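PDB 4XE7: uncharacterized protein from Bacillus thuringiensis serovar kurstaki, which is a ParM-like bacterial actin, which probably polymerises into nucleotide-dependent filaments that help to segregate plasmid DNA. Local coordinates for residues 22-27 / 34-39. Residues are numbered along the deposited sequence; the frame is centred on the assembly and turned at random.
Sequences AKISFL and ESFAIP
The antiparallel hairpin formed by strands 21-27 and 33-45 brings Ile24 beside Phe36 and Phe26 beside Glu34 on one face of the sheet. Ile24 sets CG2 over the centre of the Phe36 ring, 3.5 Å from its centroid. The Phe26 ring receives Glu34 CB over one face but toward the rim, 4.0 Å from CB to the ring centroid. With CG between the backbone N and the carbonyl carbon (chi1 65° in Phe26, 60° in Phe36), each ring leans toward the partner strand. The two rings meet obliquely, Phe26 CE2 lying 3.9 Å from Phe36 CE1. Helix 123-140 packs on this face against Ala22 and both rings, while the Glu34 carboxylate forms a salt bridge with Arg140 and accepts a hydrogen bond from Asn28. Together with strand 13-17, which pairs along the other edge of 22-27, the hairpin makes the three-stranded antiparallel meander that opens an actin-type domain. Backbone bonds pair Ala22 with Ile38, Ile24 with Phe36 and Phe26 with Glu34; the longest runs from Phe36 N to Ile24 O, 3.3 Å and bent to 144° at the hydrogen. On the other face Ser25 OG and Ser35 OG share a 2.5 Å hydrogen bond, and Ser25 OG also bonds Ser404 of helix 402-418. Next along, Lys23 CG touches Ala37 CB at 3.9 Å before the extended Lys23 chain leads away, NZ hydrogen-bonding Ala400 O and making a cation-pi contact with Tyr401.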
loop_
_atom_site.group_PDB
_atom_site.type_symbol
_atom_site.label_atom_id
_atom_site.label_comp_id
_atom_site.label_asym_id
_atom_site.label_seq_id
_atom_site.Cartn_x
_atom_site.Cartn_y
_atom_site.Cartn_z
ATOM N N ALA A 22 -8.405 -0.205 0.563
ATOM C CA ALA A 22 -8.521 -1.300 -0.366
ATOM C C ALA A 22 -7.306 -1.181 -1.266
ATOM O O ALA A 22 -7.096 -0.137 -1.878
ATOM C CB ALA A 22 -9.820 -1.215 -1.164
ATOM N N LYS A 23 -6.479 -2.209 -1.330
ATOM C CA LYS A 23 -5.332 -2.135 -2.232
ATOM C C LYS A 23 -5.475 -3.166 -3.330
ATOM O O LYS A 23 -6.034 -4.231 -3.110
ATOM C CB LYS A 23 -4.013 -2.330 -1.481
ATOM C CG LYS A 23 -3.721 -1.224 -0.503
ATOM C CD LYS A 23 -2.457 -1.499 0.276
ATOM C CE LYS A 23 -1.868 -0.201 0.841
ATOM N NZ LYS A 23 -0.580 -0.427 1.541
ATOM N N ILE A 24 -4.992 -2.824 -4.519
ATOM C CA ILE A 24 -4.967 -3.764 -5.630
ATOM C C ILE A 24 -3.600 -3.742 -6.293
ATOM O O ILE A 24 -2.966 -2.690 -6.403
ATOM C CB ILE A 24 -6.059 -3.436 -6.678
ATOM C CG1 ILE A 24 -6.065 -4.450 -7.821
ATOM C CG2 ILE A 24 -5.849 -2.044 -7.271
ATOM C CD1 ILE A 24 -7.196 -4.155 -8.884
ATOM N N SER A 25 -3.142 -4.912 -6.719
ATOM C CA SER A 25 -2.031 -5.014 -7.646
ATOM C C SER A 25 -2.494 -5.825 -8.855
ATOM O O SER A 25 -3.072 -6.894 -8.690
ATOM C CB SER A 25 -0.815 -5.669 -6.982
ATOM O OG SER A 25 -0.213 -4.793 -6.045
ATOM N N PHE A 26 -2.266 -5.333 -10.068
ATOM C CA PHE A 26 -2.704 -6.101 -11.234
ATOM C C PHE A 26 -1.689 -6.017 -12.351
ATOM O O PHE A 26 -0.763 -5.206 -12.307
ATOM C CB PHE A 26 -4.075 -5.617 -11.730
ATOM C CG PHE A 26 -4.073 -4.206 -12.254
ATOM C CD1 PHE A 26 -4.047 -3.952 -13.619
ATOM C CD2 PHE A 26 -4.092 -3.131 -11.380
ATOM C CE1 PHE A 26 -4.047 -2.642 -14.113
ATOM C CE2 PHE A 26 -4.084 -1.819 -11.867
ATOM C CZ PHE A 26 -4.066 -1.583 -13.230
ATOM N N LEU A 27 -1.847 -6.864 -13.359
ATOM C CA LEU A 27 -0.967 -6.788 -14.515
ATOM C C LEU A 27 -1.601 -5.890 -15.566
ATOM O O LEU A 27 -2.742 -6.098 -15.981
ATOM C CB LEU A 27 -0.674 -8.178 -15.072
ATOM C CG LEU A 27 0.128 -9.051 -14.096
ATOM C CD1 LEU A 27 0.352 -10.457 -14.660
ATOM C CD2 LEU A 27 1.483 -8.375 -13.765
ATOM N N GLU A 34 0.903 -3.156 -11.652
ATOM C CA GLU A 34 0.412 -1.808 -11.384
ATOM C C GLU A 34 -0.440 -1.821 -10.104
ATOM O O GLU A 34 -1.260 -2.713 -9.909
ATOM C CB GLU A 34 -0.393 -1.299 -12.589
ATOM C CG GLU A 34 -0.759 0.162 -12.542
ATOM C CD GLU A 34 -1.127 0.715 -13.916
ATOM O OE1 GLU A 34 -0.425 0.386 -14.894
ATOM O OE2 GLU A 34 -2.130 1.452 -14.024
ATOM N N SER A 35 -0.231 -0.850 -9.224
ATOM C CA SER A 35 -0.911 -0.839 -7.926
ATOM C C SER A 35 -1.456 0.523 -7.559
ATOM O O SER A 35 -0.850 1.566 -7.880
ATOM C CB SER A 35 0.032 -1.290 -6.811
ATOM O OG SER A 35 0.489 -2.606 -7.034
ATOM N N PHE A 36 -2.604 0.504 -6.884
ATOM C CA PHE A 36 -3.124 1.692 -6.215
ATOM C C PHE A 36 -3.959 1.289 -4.999
ATOM O O PHE A 36 -4.260 0.105 -4.788
ATOM C CB PHE A 36 -3.941 2.561 -7.174
ATOM C CG PHE A 36 -5.137 1.869 -7.777
ATOM C CD1 PHE A 36 -5.038 1.231 -9.006
ATOM C CD2 PHE A 36 -6.365 1.869 -7.118
ATOM C CE1 PHE A 36 -6.138 0.597 -9.568
ATOM C CE2 PHE A 36 -7.482 1.252 -7.683
ATOM C CZ PHE A 36 -7.356 0.600 -8.905
ATOM N N ALA A 37 -4.312 2.286 -4.198
ATOM C CA ALA A 37 -5.084 2.088 -2.985
ATOM C C ALA A 37 -6.322 2.980 -2.998
ATOM O O ALA A 37 -6.254 4.150 -3.369
ATOM C CB ALA A 37 -4.251 2.393 -1.774
ATOM N N ILE A 38 -7.449 2.424 -2.583
ATOM C CA ILE A 38 -8.656 3.218 -2.404
ATOM C C ILE A 38 -9.008 3.214 -0.926
ATOM O O ILE A 38 -9.232 2.153 -0.348
ATOM C CB ILE A 38 -9.830 2.671 -3.239
ATOM C CG1 ILE A 38 -9.460 2.671 -4.728
ATOM C CG2 ILE A 38 -11.084 3.516 -3.021
ATOM C CD1 ILE A 38 -10.590 2.210 -5.678
ATOM N N PRO A 39 -9.045 4.399 -0.296
ATOM C CA PRO A 39 -9.378 4.399 1.132
ATOM C C PRO A 39 -10.782 3.821 1.377
ATOM O O PRO A 39 -11.725 4.011 0.582
ATOM C CB PRO A 39 -9.306 5.881 1.525
ATOM C CG PRO A 39 -8.547 6.560 0.406
ATOM C CD PRO A 39 -8.829 5.760 -0.825
#